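Local coordinates for putative oxidoreductase (Bacteroides fragilis NCTC 9343, PDB 3FHL), which probably works as an oxidoreductase of the Gfo/Idh/MocA family, in which a Rossmann-fold domain is expected to bind a nicotinamide adenine dinucleotide cofactor, at residues 6-11 and 68-73; 92-97 and 117-122; 150-155 and 239-244; 155-160 and 233-238. One frame throughout, in Å; residues are numbered along the deposited sequence.

Contact 1 of 4, residues 6-11 and 68-73; sequences IKTGLA and LIVVNT
Strands 6-10 and 68-71 run parallel, their short axes 4.7 Å apart and their directions 27° apart, with T8 level with L68, G9 with I69 and L10 with V70. Four backbone bonds close the pairing: K7 O receives L68 N, L68 O receives G9 N at 2.8 Å, G9 O receives V70 N, and V70 O receives A11 N, so L68 and V70 each bond with both N and O, as parallel pairing requires. T8, L10, L68 and V70 share one face. There T8 and L68 lie side by side; T8 CG2, anti to the backbone N, is 4.0 Å from L68 CD2 and equally near V70 CG2. T8 OG1 turns back to its own strand and bonds I6 O at 3.2 Å from above the carbonyl plane. Further along, L10 CD1 meets V70 CG1 at 3.8 Å, and the L10 and N72 side chains cross at about a right angle, with L10 CD1 3.6 Å from N72 OD1. At the C-terminal ends, T73 CG2 lies 3.7 Å from A11 CB, while N72 ND2 is held by A12 O and S16 OG. Helix 309-320 covers I6, L68 and V70, helix 78-87 packs on I69 and V71, and strand 91-95 continues the parallel Rossmann sheet beyond 68-71.

Contact 2 of 4, residues 92-97 and 117-122; sequences VVVEKP and LMLSVY
V94 and L119 cross obliquely on one face of a parallel strand pair, and L119 can be followed outward from the backbone. Its CB leads to CG, which stands anti to the backbone N (chi1 -179°); from there CD1 reaches across to V92 and V94, the two valines on that face, 3.9 Å from V92 CG1 and 3.8 Å from V94 CG2. One methyl thus spans both. Beneath it the backbones alternate donors and acceptors: V92 N bonds M118 O, S120 N bonds V92 O, V94 N bonds S120 O at 2.8 Å, and Y122 N bonds V94 O. The short axes lie 4.6 Å apart at 30°. The other face carries V93, whose CG2 is 4.0 Å from S120 CB and whose CG1 approaches Y122 CB. S120 OG bonds T326 OG1. At the strand ends, E95 and Y122 lie side by side with carboxylate and ring planes 32° apart, E95 OE2 being 4.0 Å from Y122 CD2; that same oxygen bonds H21 NE2, and the Y122 ring also meets F310 edge-to-face. Past the last backbone bond a water takes over, accepting from K96 N at 2.8 Å and donating to Y122 O at 2.7 Å, just before the cis peptide that leads into P97. Helix 102-115 connects the two strands, making this the beta-alpha-beta unit that ends the parallel sheet of a Rossmann domain; the E95-K96-P97 sequence at the C-terminal end of strand 91-95 is a hallmark of the Gfo/Idh/MocA family.

Contact 3 of 4, residues 150-155 and 239-244; sequences ESTFAR and EAEPRF
In the mixed sheet of the C-terminal domain, S151 of strand 146-154 and F244, the first residue of strand 244-248, form an antiparallel non-hydrogen-bonded pair, and T152 N bonds R243 O at 2.9 Å. R243 has the largest share of the buried surface. Its chain bends at chi2 (75°), which places CD 3.6 Å from T152 O. Of its guanidinium, F244 CZ lies over one face and F153 CE2 over the opposite one, both toward the rim. The cation-pi geometry with F153 puts R243 CZ 4.2 Å from the ring centroid, 25° off its normal, although the two planes are 43° apart. In the guanidinium plane, R243 NH2 gives S151 OG an almost straight bond of 2.9 Å. R243 and F244 both face K255, a classic beta bulge, and the cluster lies on the face of the mixed sheet that helix 180-191 packs against, through L183. On the T152 side two waters bridge its hydroxyl: one links T152 OG1 to E241 OE1, the other links it to P242 O. A154 CB and A240 CB meet at 3.7 Å, and beyond them E241 OE2 bonds H247 of the second subunit, whose K232 forms a salt bridge with E150.

Contact 4 of 4, residues 155-160 and 233-238; sequences RYRNFI and ASYLMR
Y235 packs against two arginines, R155 and R157, whose side chains lie alongside it. Y235 CE1 sits over the centre of one face of the R157 guanidinium, the planes 41° apart. R155 instead presents an edge: its NH1 makes a weak bond of 3.2 Å to Y235 OH, while its CD comes within 3.6 Å of Y235 CE1. A second aromatic contact pairs Y156 with R238, whose CB stands over the Y156 ring, 4.0 Å from the centroid and 18° off the normal; farther out, the R238 guanidinium is 21° from coplanar with that ring. L236 CD2 touches Y156 CE1 at 3.8 Å and N158 CB.

Backbone bonds set this arrangement: R155 N to S234 O, M237 N to R155 O, and R157 N to Y235 O at 2.9 Å. S234 OG accepts from L236 N at 3.1 Å, an ST turn that shapes the chain as it leaves strand 228-234. Outside the segments, Y156 OH and R238 NH1 bond T249 O and L250 O of the second subunit, respectively. The chains leaving neighbouring strands 146-154 and 228-234 thus stay paired past the strand ends through a single bridge, Y156 with L236, at the subunit interface.

In the fold
From the N terminus, contact 1 closes the first loop, joining strand 6-10 to strand 68-71, and contact 2 follows in series, joining 91-95 to 119-122. The two touch through the neighbouring strands 68-71 and 91-95, so together they account for four adjacent strands of the six-stranded parallel sheet. The chain then enters the C-terminal domain, where 150-155 pairs with 239-244 in contact 3 and 155-160 with 233-238 in contact 4. Contact 4 nests inside the loop closed by contact 3; they share R155, lie in or beside the mixed sheet, and both reach the second subunit. Contacts 1 and 3 have centres about 34 Å apart.

Contact 1 of 4, residues 6-11 and 68-73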
loop_
_atom_site.group_PDB
_atom_site.type_symbol
_atom_site.label_atom_id
_atom_site.label_comp_id
_atom_site.label_asym_id
_atom_site.label_seq_id
_atom_site.Cartn_x
_atom_site.Cartn_y
_atom_site.Cartn_z
ATOM N N ILE C 6 -26.088 -25.662 25.524
ATOM C CA ILE C 6 -24.798 -25.387 26.159
ATOM C C ILE C 6 -24.970 -24.343 27.265
ATOM O O ILE C 6 -25.280 -23.179 26.989
ATOM C CB ILE C 6 -23.749 -24.945 25.098
ATOM C CG1 ILE C 6 -23.588 -26.046 24.048
ATOM C CG2 ILE C 6 -22.397 -24.660 25.753
ATOM C CD1 ILE C 6 -23.091 -25.570 22.681
ATOM N N LYS C 7 -24.794 -24.770 28.518
ATOM C CA LYS C 7 -24.920 -23.863 29.656
ATOM C C LYS C 7 -23.636 -23.062 29.800
ATOM O O LYS C 7 -22.571 -23.627 30.030
ATOM C CB LYS C 7 -25.213 -24.623 30.957
ATOM C CG LYS C 7 -26.674 -24.635 31.361
ATOM C CD LYS C 7 -26.858 -25.242 32.765
ATOM C CE LYS C 7 -28.313 -25.518 33.084
ATOM N NZ LYS C 7 -29.043 -24.319 33.581
ATOM N N THR C 8 -23.751 -21.743 29.676
ATOM C CA THR C 8 -22.572 -20.893 29.548
ATOM C C THR C 8 -22.396 -19.919 30.700
ATOM O O THR C 8 -23.358 -19.257 31.128
ATOM C CB THR C 8 -22.587 -20.123 28.208
ATOM O OG1 THR C 8 -22.872 -21.038 27.145
ATOM C CG2 THR C 8 -21.239 -19.437 27.938
ATOM N N GLY C 9 -21.157 -19.857 31.190
ATOM C CA GLY C 9 -20.730 -18.859 32.164
ATOM C C GLY C 9 -19.877 -17.772 31.511
ATOM O O GLY C 9 -18.911 -18.066 30.806
ATOM N N LEU C 10 -20.243 -16.519 31.750
ATOM C CA LEU C 10 -19.519 -15.369 31.200
ATOM C C LEU C 10 -18.676 -14.741 32.307
ATOM O O LEU C 10 -19.209 -14.345 33.345
ATOM C CB LEU C 10 -20.511 -14.360 30.599
ATOM C CG LEU C 10 -19.982 -13.117 29.852
ATOM C CD1 LEU C 10 -19.025 -13.490 28.719
ATOM C CD2 LEU C 10 -21.133 -12.245 29.342
ATOM N N ALA C 11 -17.363 -14.660 32.082
ATOM C CA ALA C 11 -16.411 -14.264 33.132
ATOM C C ALA C 11 -16.422 -12.777 33.501
ATOM O O ALA C 11 -15.941 -12.412 34.568
ATOM C CB ALA C 11 -14.998 -14.712 32.772
ATOM N N LEU C 68 -19.587 -24.511 29.268
ATOM C CA LEU C 68 -18.703 -23.557 28.583
ATOM C C LEU C 68 -18.473 -22.294 29.394
ATOM O O LEU C 68 -19.420 -21.698 29.921
ATOM C CB LEU C 68 -19.271 -23.197 27.198
ATOM C CG LEU C 68 -18.558 -22.142 26.320
ATOM C CD1 LEU C 68 -17.231 -22.663 25.816
ATOM C CD2 LEU C 68 -19.435 -21.721 25.144
ATOM N N ILE C 69 -17.208 -21.892 29.486
ATOM C CA ILE C 69 -16.840 -20.638 30.126
ATOM C C ILE C 69 -16.168 -19.711 29.107
ATOM O O ILE C 69 -15.255 -20.115 28.393
ATOM C CB ILE C 69 -15.932 -20.857 31.369
ATOM C CG1 ILE C 69 -16.731 -21.533 32.494
ATOM C CG2 ILE C 69 -15.359 -19.521 31.893
ATOM C CD1 ILE C 69 -15.892 -21.884 33.718
ATOM N N VAL C 70 -16.661 -18.476 29.038
ATOM C CA VAL C 70 -16.075 -17.435 28.198
ATOM C C VAL C 70 -15.191 -16.547 29.068
ATOM O O VAL C 70 -15.692 -15.792 29.920
ATOM C CB VAL C 70 -17.168 -16.604 27.485
ATOM C CG1 VAL C 70 -16.538 -15.488 26.622
ATOM C CG2 VAL C 70 -18.041 -17.511 26.615
ATOM N N VAL C 71 -13.880 -16.653 28.858
ATOM C CA VAL C 71 -12.881 -15.896 29.629
ATOM C C VAL C 71 -12.640 -14.530 28.953
ATOM O O VAL C 71 -11.911 -14.422 27.958
ATOM C CB VAL C 71 -11.571 -16.732 29.823
ATOM C CG1 VAL C 71 -10.463 -15.948 30.552
ATOM C CG2 VAL C 71 -11.877 -18.019 30.592
ATOM N N ASN C 72 -13.293 -13.499 29.484
ATOM C CA ASN C 72 -13.193 -12.148 28.923
ATOM C C ASN C 72 -12.890 -11.109 30.008
ATOM O O ASN C 72 -13.354 -9.967 29.957
ATOM C CB ASN C 72 -14.472 -11.800 28.158
ATOM C CG ASN C 72 -15.689 -11.729 29.055
ATOM O OD1 ASN C 72 -15.814 -12.486 30.014
ATOM N ND2 ASN C 72 -16.578 -10.800 28.765
ATOM N N THR C 73 -12.106 -11.547 30.989
ATOM C CA THR C 73 -11.679 -10.747 32.137
ATOM C C THR C 73 -10.447 -9.887 31.759
ATOM O O THR C 73 -9.975 -9.992 30.620
ATOM C CB THR C 73 -11.351 -11.693 33.313
ATOM O OG1 THR C 73 -10.619 -12.825 32.831
ATOM C CG2 THR C 73 -12.612 -12.173 33.985
#

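Contact 2 of 4, residues 92-97 and 117-122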
loop_
_atom_site.group_PDB
_atom_site.type_symbol
_atom_site.label_atom_id
_atom_site.label_comp_id
_atom_site.label_asym_id
_atom_site.label_seq_id
_atom_site.Cartn_x
_atom_site.Cartn_y
_atom_site.Cartn_z
ATOM N N VAL C 92 -13.726 -24.000 26.903
ATOM C CA VAL C 92 -13.274 -22.618 27.172
ATOM C C VAL C 92 -13.139 -21.733 25.928
ATOM O O VAL C 92 -12.561 -22.141 24.914
ATOM C CB VAL C 92 -11.911 -22.596 27.974
ATOM C CG1 VAL C 92 -11.409 -21.173 28.206
ATOM C CG2 VAL C 92 -12.053 -23.272 29.313
ATOM N N VAL C 93 -13.684 -20.525 26.024
ATOM C CA VAL C 93 -13.350 -19.439 25.092
ATOM C C VAL C 93 -12.478 -18.409 25.811
ATOM O O VAL C 93 -12.825 -17.954 26.905
ATOM C CB VAL C 93 -14.627 -18.770 24.516
ATOM C CG1 VAL C 93 -14.309 -17.425 23.820
ATOM C CG2 VAL C 93 -15.275 -19.702 23.536
ATOM N N VAL C 94 -11.340 -18.056 25.208
ATOM C CA VAL C 94 -10.525 -16.957 25.729
ATOM C C VAL C 94 -10.505 -15.787 24.748
ATOM O O VAL C 94 -10.340 -15.963 23.538
ATOM C CB VAL C 94 -9.057 -17.351 26.030
ATOM C CG1 VAL C 94 -8.430 -16.367 27.037
ATOM C CG2 VAL C 94 -8.957 -18.771 26.558
ATOM N N GLU C 95 -10.684 -14.594 25.292
ATOM C CA GLU C 95 -10.460 -13.374 24.536
ATOM C C GLU C 95 -8.983 -13.075 24.417
ATOM O O GLU C 95 -8.188 -13.461 25.286
ATOM C CB GLU C 95 -11.143 -12.210 25.217
ATOM C CG GLU C 95 -12.561 -12.055 24.772
ATOM C CD GLU C 95 -13.068 -10.650 24.947
ATOM O OE1 GLU C 95 -12.665 -9.980 25.924
ATOM O OE2 GLU C 95 -13.895 -10.219 24.110
ATOM N N LYS C 96 -8.621 -12.387 23.336
ATOM C CA LYS C 96 -7.291 -11.796 23.195
ATOM C C LYS C 96 -7.092 -10.722 24.262
ATOM O O LYS C 96 -8.001 -9.922 24.505
ATOM C CB LYS C 96 -7.118 -11.184 21.809
ATOM C CG LYS C 96 -7.009 -12.211 20.691
ATOM C CD LYS C 96 -7.481 -11.618 19.368
ATOM C CE LYS C 96 -6.654 -10.402 18.967
ATOM N NZ LYS C 96 -7.195 -9.770 17.719
ATOM N N PRO C 97 -5.910 -10.699 24.903
ATOM C CA PRO C 97 -4.760 -11.587 24.686
ATOM C C PRO C 97 -4.947 -12.959 25.338
ATOM O O PRO C 97 -5.299 -13.045 26.519
ATOM C CB PRO C 97 -3.590 -10.831 25.341
ATOM C CG PRO C 97 -4.167 -9.525 25.849
ATOM C CD PRO C 97 -5.635 -9.716 25.959
ATOM N N LEU C 117 -11.014 -31.348 25.906
ATOM C CA LEU C 117 -11.825 -30.144 26.058
ATOM C C LEU C 117 -11.528 -29.145 24.936
ATOM O O LEU C 117 -10.399 -29.080 24.443
ATOM C CB LEU C 117 -11.558 -29.496 27.421
ATOM C CG LEU C 117 -11.891 -30.332 28.666
ATOM C CD1 LEU C 117 -11.388 -29.642 29.920
ATOM C CD2 LEU C 117 -13.387 -30.608 28.750
ATOM N N MET C 118 -12.551 -28.388 24.534
ATOM C CA MET C 118 -12.405 -27.320 23.532
ATOM C C MET C 118 -11.671 -26.118 24.135
ATOM O O MET C 118 -11.999 -25.668 25.236
ATOM C CB MET C 118 -13.780 -26.877 23.005
ATOM C CG MET C 118 -13.732 -25.897 21.790
ATOM S SD MET C 118 -15.278 -24.993 21.522
ATOM C CE MET C 118 -15.229 -23.897 22.925
ATOM N N LEU C 119 -10.658 -25.625 23.426
ATOM C CA LEU C 119 -10.031 -24.342 23.769
ATOM C C LEU C 119 -10.011 -23.437 22.535
ATOM O O LEU C 119 -9.271 -23.688 21.583
ATOM C CB LEU C 119 -8.618 -24.527 24.319
ATOM C CG LEU C 119 -7.844 -23.273 24.748
ATOM C CD1 LEU C 119 -8.574 -22.504 25.844
ATOM C CD2 LEU C 119 -6.443 -23.667 25.190
ATOM N N SER C 120 -10.844 -22.400 22.584
ATOM C CA SER C 120 -11.039 -21.452 21.489
ATOM C C SER C 120 -10.510 -20.071 21.865
ATOM O O SER C 120 -10.575 -19.673 23.031
ATOM C CB SER C 120 -12.536 -21.357 21.152
ATOM O OG SER C 120 -12.824 -20.347 20.190
ATOM N N VAL C 121 -9.972 -19.346 20.876
ATOM C CA VAL C 121 -9.678 -17.928 21.054
ATOM C C VAL C 121 -10.615 -17.097 20.181
ATOM O O VAL C 121 -10.764 -17.370 18.991
ATOM C CB VAL C 121 -8.179 -17.588 20.837
ATOM C CG1 VAL C 121 -7.950 -16.070 20.845
ATOM C CG2 VAL C 121 -7.342 -18.202 21.951
ATOM N N TYR C 122 -11.267 -16.114 20.798
ATOM C CA TYR C 122 -12.239 -15.247 20.126
ATOM C C TYR C 122 -11.574 -14.330 19.093
ATOM O O TYR C 122 -10.865 -13.388 19.450
ATOM C CB TYR C 122 -12.983 -14.401 21.156
ATOM C CG TYR C 122 -14.159 -13.632 20.593
ATOM C CD1 TYR C 122 -15.248 -14.298 20.027
ATOM C CD2 TYR C 122 -14.194 -12.245 20.653
ATOM C CE1 TYR C 122 -16.338 -13.604 19.524
ATOM C CE2 TYR C 122 -15.272 -11.543 20.156
ATOM C CZ TYR C 122 -16.343 -12.227 19.599
ATOM O OH TYR C 122 -17.406 -11.526 19.096
HETATM O O HOH W 1 -10.558 -11.656 21.467
#

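Contact 3 of 4, residues 150-155 and 239-244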
loop_
_atom_site.group_PDB
_atom_site.type_symbol
_atom_site.label_atom_id
_atom_site.label_comp_id
_atom_site.label_asym_id
_atom_site.label_seq_id
_atom_site.Cartn_x
_atom_site.Cartn_y
_atom_site.Cartn_z
ATOM N N GLU C 150 -4.796 -7.236 -0.812
ATOM C CA GLU C 150 -4.432 -6.109 0.038
ATOM C C GLU C 150 -5.510 -5.896 1.061
ATOM O O GLU C 150 -6.695 -5.834 0.720
ATOM C CB GLU C 150 -4.283 -4.837 -0.789
ATOM C CG GLU C 150 -3.155 -4.925 -1.822
ATOM C CD GLU C 150 -3.288 -3.902 -2.926
ATOM O OE1 GLU C 150 -3.481 -2.699 -2.637
ATOM O OE2 GLU C 150 -3.195 -4.308 -4.094
ATOM N N SER C 151 -5.106 -5.756 2.312
ATOM C CA SER C 151 -6.066 -5.594 3.391
ATOM C C SER C 151 -5.541 -4.495 4.311
ATOM O O SER C 151 -4.428 -4.581 4.818
ATOM C CB SER C 151 -6.248 -6.947 4.122
ATOM O OG SER C 151 -6.935 -6.816 5.357
ATOM N N THR C 152 -6.343 -3.455 4.522
ATOM C CA THR C 152 -5.899 -2.270 5.235
ATOM C C THR C 152 -6.947 -1.736 6.196
ATOM O O THR C 152 -8.110 -1.638 5.822
ATOM C CB THR C 152 -5.599 -1.107 4.228
ATOM O OG1 THR C 152 -4.639 -1.541 3.267
ATOM C CG2 THR C 152 -5.105 0.190 4.935
ATOM N N PHE C 153 -6.536 -1.388 7.418
ATOM C CA PHE C 153 -7.366 -0.553 8.294
ATOM C C PHE C 153 -6.908 0.906 8.296
ATOM O O PHE C 153 -5.930 1.278 8.954
ATOM C CB PHE C 153 -7.384 -1.072 9.737
ATOM C CG PHE C 153 -8.389 -2.158 9.998
ATOM C CD1 PHE C 153 -9.719 -2.020 9.592
ATOM C CD2 PHE C 153 -8.015 -3.310 10.691
ATOM C CE1 PHE C 153 -10.649 -3.024 9.853
ATOM C CE2 PHE C 153 -8.943 -4.323 10.954
ATOM C CZ PHE C 153 -10.256 -4.179 10.534
ATOM N N ALA C 154 -7.649 1.734 7.568
ATOM C CA ALA C 154 -7.361 3.146 7.446
ATOM C C ALA C 154 -8.073 3.924 8.542
ATOM O O ALA C 154 -9.294 3.826 8.707
ATOM C CB ALA C 154 -7.801 3.621 6.089
ATOM N N ARG C 155 -7.311 4.690 9.306
ATOM C CA ARG C 155 -7.902 5.524 10.347
ATOM C C ARG C 155 -7.297 6.919 10.279
ATOM O O ARG C 155 -6.269 7.121 9.650
ATOM C CB ARG C 155 -7.659 4.904 11.732
ATOM C CG ARG C 155 -8.347 3.552 11.945
ATOM C CD ARG C 155 -8.463 3.197 13.421
ATOM N NE ARG C 155 -9.338 2.045 13.641
ATOM C CZ ARG C 155 -9.449 1.379 14.790
ATOM N NH1 ARG C 155 -8.728 1.735 15.851
ATOM N NH2 ARG C 155 -10.279 0.345 14.872
ATOM N N GLU C 239 -7.945 10.456 3.983
ATOM C CA GLU C 239 -8.725 9.813 2.959
ATOM C C GLU C 239 -8.314 8.342 2.973
ATOM O O GLU C 239 -7.151 8.002 2.762
ATOM C CB GLU C 239 -8.492 10.452 1.596
ATOM C CG GLU C 239 -9.280 9.801 0.459
ATOM C CD GLU C 239 -10.786 10.018 0.555
ATOM O OE1 GLU C 239 -11.246 10.922 1.300
ATOM O OE2 GLU C 239 -11.506 9.279 -0.147
ATOM N N ALA C 240 -9.289 7.490 3.260
ATOM C CA ALA C 240 -9.045 6.105 3.550
ATOM C C ALA C 240 -8.629 5.345 2.307
ATOM O O ALA C 240 -9.206 5.514 1.238
ATOM C CB ALA C 240 -10.300 5.474 4.162
ATOM N N GLU C 241 -7.610 4.507 2.460
ATOM C CA GLU C 241 -7.312 3.490 1.453
ATOM C C GLU C 241 -8.367 2.373 1.553
ATOM O O GLU C 241 -9.057 2.283 2.565
ATOM C CB GLU C 241 -5.887 2.958 1.673
ATOM C CG GLU C 241 -4.863 3.926 1.125
ATOM C CD GLU C 241 -3.439 3.683 1.593
ATOM O OE1 GLU C 241 -3.031 2.520 1.814
ATOM O OE2 GLU C 241 -2.710 4.689 1.710
ATOM N N PRO C 242 -8.521 1.534 0.502
ATOM C CA PRO C 242 -9.539 0.486 0.583
ATOM C C PRO C 242 -9.308 -0.458 1.757
ATOM O O PRO C 242 -8.159 -0.716 2.125
ATOM C CB PRO C 242 -9.350 -0.289 -0.719
ATOM C CG PRO C 242 -8.720 0.715 -1.660
ATOM C CD PRO C 242 -7.828 1.528 -0.804
ATOM N N ARG C 243 -10.400 -0.950 2.337
ATOM C CA ARG C 243 -10.354 -2.008 3.331
ATOM C C ARG C 243 -9.805 -3.277 2.676
ATOM O O ARG C 243 -8.939 -3.942 3.234
ATOM C CB ARG C 243 -11.761 -2.249 3.916
ATOM C CG ARG C 243 -11.875 -3.471 4.848
ATOM C CD ARG C 243 -11.259 -3.251 6.229
ATOM N NE ARG C 243 -11.123 -4.517 6.953
ATOM C CZ ARG C 243 -10.107 -5.363 6.804
ATOM N NH1 ARG C 243 -10.071 -6.490 7.504
ATOM N NH2 ARG C 243 -9.128 -5.088 5.956
ATOM N N PHE C 244 -10.302 -3.581 1.483
ATOM C CA PHE C 244 -9.769 -4.678 0.684
ATOM C C PHE C 244 -9.573 -4.237 -0.746
ATOM O O PHE C 244 -10.405 -3.516 -1.310
ATOM C CB PHE C 244 -10.708 -5.890 0.684
ATOM C CG PHE C 244 -10.691 -6.689 1.968
ATOM C CD1 PHE C 244 -11.770 -6.628 2.850
ATOM C CD2 PHE C 244 -9.604 -7.505 2.296
ATOM C CE1 PHE C 244 -11.759 -7.372 4.056
ATOM C CE2 PHE C 244 -9.591 -8.235 3.485
ATOM C CZ PHE C 244 -10.663 -8.173 4.365
HETATM O O HOH W 2 -3.660 0.036 0.972
HETATM O O HOH W 3 -6.173 -2.302 0.984
#

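Contact 4 of 4, residues 155-160 and 233-238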
loop_
_atom_site.group_PDB
_atom_site.type_symbol
_atom_site.label_atom_id
_atom_site.label_comp_id
_atom_site.label_asym_id
_atom_site.label_seq_id
_atom_site.Cartn_x
_atom_site.Cartn_y
_atom_site.Cartn_z
ATOM N N ARG C 155 -7.311 4.690 9.306
ATOM C CA ARG C 155 -7.902 5.524 10.347
ATOM C C ARG C 155 -7.297 6.919 10.279
ATOM O O ARG C 155 -6.269 7.121 9.650
ATOM C CB ARG C 155 -7.659 4.904 11.732
ATOM C CG ARG C 155 -8.347 3.552 11.945
ATOM C CD ARG C 155 -8.463 3.197 13.421
ATOM N NE ARG C 155 -9.338 2.045 13.641
ATOM C CZ ARG C 155 -9.449 1.379 14.790
ATOM N NH1 ARG C 155 -8.728 1.735 15.851
ATOM N NH2 ARG C 155 -10.279 0.345 14.872
ATOM N N TYR C 156 -7.944 7.880 10.925
ATOM C CA TYR C 156 -7.398 9.215 11.011
ATOM C C TYR C 156 -7.651 9.797 12.393
ATOM O O TYR C 156 -8.762 10.226 12.696
ATOM C CB TYR C 156 -7.942 10.146 9.902
ATOM C CG TYR C 156 -7.337 11.535 9.979
ATOM C CD1 TYR C 156 -6.006 11.757 9.614
ATOM C CD2 TYR C 156 -8.072 12.616 10.471
ATOM C CE1 TYR C 156 -5.437 13.017 9.715
ATOM C CE2 TYR C 156 -7.512 13.873 10.593
ATOM C CZ TYR C 156 -6.189 14.069 10.209
ATOM O OH TYR C 156 -5.616 15.312 10.320
ATOM N N ARG C 157 -6.594 9.846 13.168
ATOM C CA ARG C 157 -6.602 10.435 14.465
ATOM C C ARG C 157 -5.263 11.110 14.730
ATOM O O ARG C 157 -4.321 10.478 15.120
ATOM C CB ARG C 157 -6.883 9.359 15.502
ATOM C CG ARG C 157 -6.908 9.846 16.919
ATOM C CD ARG C 157 -7.850 9.026 17.766
ATOM N NE ARG C 157 -7.172 7.930 18.423
ATOM C CZ ARG C 157 -7.666 6.713 18.562
ATOM N NH1 ARG C 157 -8.858 6.418 18.087
ATOM N NH2 ARG C 157 -6.955 5.785 19.175
ATOM N N ASN C 158 -5.202 12.409 14.498
ATOM C CA ASN C 158 -3.962 13.149 14.613
ATOM C C ASN C 158 -3.836 13.743 15.976
ATOM O O ASN C 158 -3.751 14.921 16.122
ATOM C CB ASN C 158 -3.905 14.259 13.580
ATOM C CG ASN C 158 -2.601 15.007 13.593
ATOM O OD1 ASN C 158 -1.563 14.460 13.876
ATOM N ND2 ASN C 158 -2.658 16.262 13.270
ATOM N N PHE C 159 -3.885 12.894 16.973
ATOM C CA PHE C 159 -3.510 13.231 18.324
ATOM C C PHE C 159 -3.455 11.926 19.067
ATOM O O PHE C 159 -3.870 10.929 18.556
ATOM C CB PHE C 159 -4.572 14.098 18.951
ATOM C CG PHE C 159 -5.935 13.558 18.800
ATOM C CD1 PHE C 159 -6.656 13.814 17.675
ATOM C CD2 PHE C 159 -6.496 12.796 19.785
ATOM C CE1 PHE C 159 -7.915 13.316 17.522
ATOM C CE2 PHE C 159 -7.761 12.301 19.645
ATOM C CZ PHE C 159 -8.469 12.553 18.509
ATOM N N ILE C 160 -2.946 11.949 20.280
ATOM C CA ILE C 160 -2.747 10.738 21.033
ATOM C C ILE C 160 -3.893 10.599 21.999
ATOM O O ILE C 160 -3.913 11.279 23.006
ATOM C CB ILE C 160 -1.449 10.793 21.833
ATOM C CG1 ILE C 160 -0.254 11.089 20.941
ATOM C CG2 ILE C 160 -1.225 9.523 22.581
ATOM C CD1 ILE C 160 -0.220 10.322 19.707
ATOM N N ALA C 233 -2.036 -0.794 8.247
ATOM C CA ALA C 233 -2.909 0.081 9.034
ATOM C C ALA C 233 -2.181 1.354 9.393
ATOM O O ALA C 233 -0.960 1.356 9.498
ATOM C CB ALA C 233 -3.410 -0.604 10.302
ATOM N N SER C 234 -2.938 2.429 9.607
ATOM C CA SER C 234 -2.348 3.718 9.925
ATOM C C SER C 234 -3.384 4.589 10.601
ATOM O O SER C 234 -4.570 4.500 10.288
ATOM C CB SER C 234 -1.847 4.415 8.647
ATOM O OG SER C 234 -1.275 5.689 8.941
ATOM N N TYR C 235 -2.917 5.428 11.519
ATOM C CA TYR C 235 -3.751 6.455 12.137
ATOM C C TYR C 235 -3.682 7.796 11.405
ATOM O O TYR C 235 -4.283 8.773 11.841
ATOM C CB TYR C 235 -3.375 6.636 13.605
ATOM C CG TYR C 235 -4.155 5.749 14.548
ATOM C CD1 TYR C 235 -5.537 5.889 14.684
ATOM C CD2 TYR C 235 -3.514 4.781 15.310
ATOM C CE1 TYR C 235 -6.254 5.088 15.557
ATOM C CE2 TYR C 235 -4.224 3.978 16.194
ATOM C CZ TYR C 235 -5.592 4.129 16.304
ATOM O OH TYR C 235 -6.294 3.319 17.169
ATOM N N LEU C 236 -2.964 7.842 10.288
ATOM C CA LEU C 236 -2.917 9.062 9.482
ATOM C C LEU C 236 -3.250 8.800 8.022
ATOM O O LEU C 236 -2.369 8.812 7.154
ATOM C CB LEU C 236 -1.552 9.744 9.627
ATOM C CG LEU C 236 -1.277 10.464 10.952
ATOM C CD1 LEU C 236 0.144 11.044 10.894
ATOM C CD2 LEU C 236 -2.326 11.559 11.238
ATOM N N MET C 237 -4.521 8.496 7.774
ATOM C CA MET C 237 -5.048 8.305 6.427
ATOM C C MET C 237 -6.382 9.034 6.369
ATOM O O MET C 237 -7.451 8.404 6.428
ATOM C CB MET C 237 -5.250 6.819 6.061
ATOM C CG MET C 237 -4.004 5.970 5.934
ATOM S SD MET C 237 -4.314 4.280 5.347
ATOM C CE MET C 237 -2.640 3.734 5.066
ATOM N N ARG C 238 -6.320 10.363 6.269
ATOM C CA ARG C 238 -7.533 11.192 6.245
ATOM C C ARG C 238 -8.491 10.773 5.153
ATOM O O ARG C 238 -9.703 10.731 5.364
ATOM C CB ARG C 238 -7.230 12.697 6.169
ATOM C CG ARG C 238 -8.456 13.514 6.580
ATOM C CD ARG C 238 -8.148 14.924 6.968
ATOM N NE ARG C 238 -9.239 15.463 7.771
ATOM C CZ ARG C 238 -9.167 16.565 8.514
ATOM N NH1 ARG C 238 -8.053 17.276 8.567
ATOM N NH2 ARG C 238 -10.221 16.954 9.219
#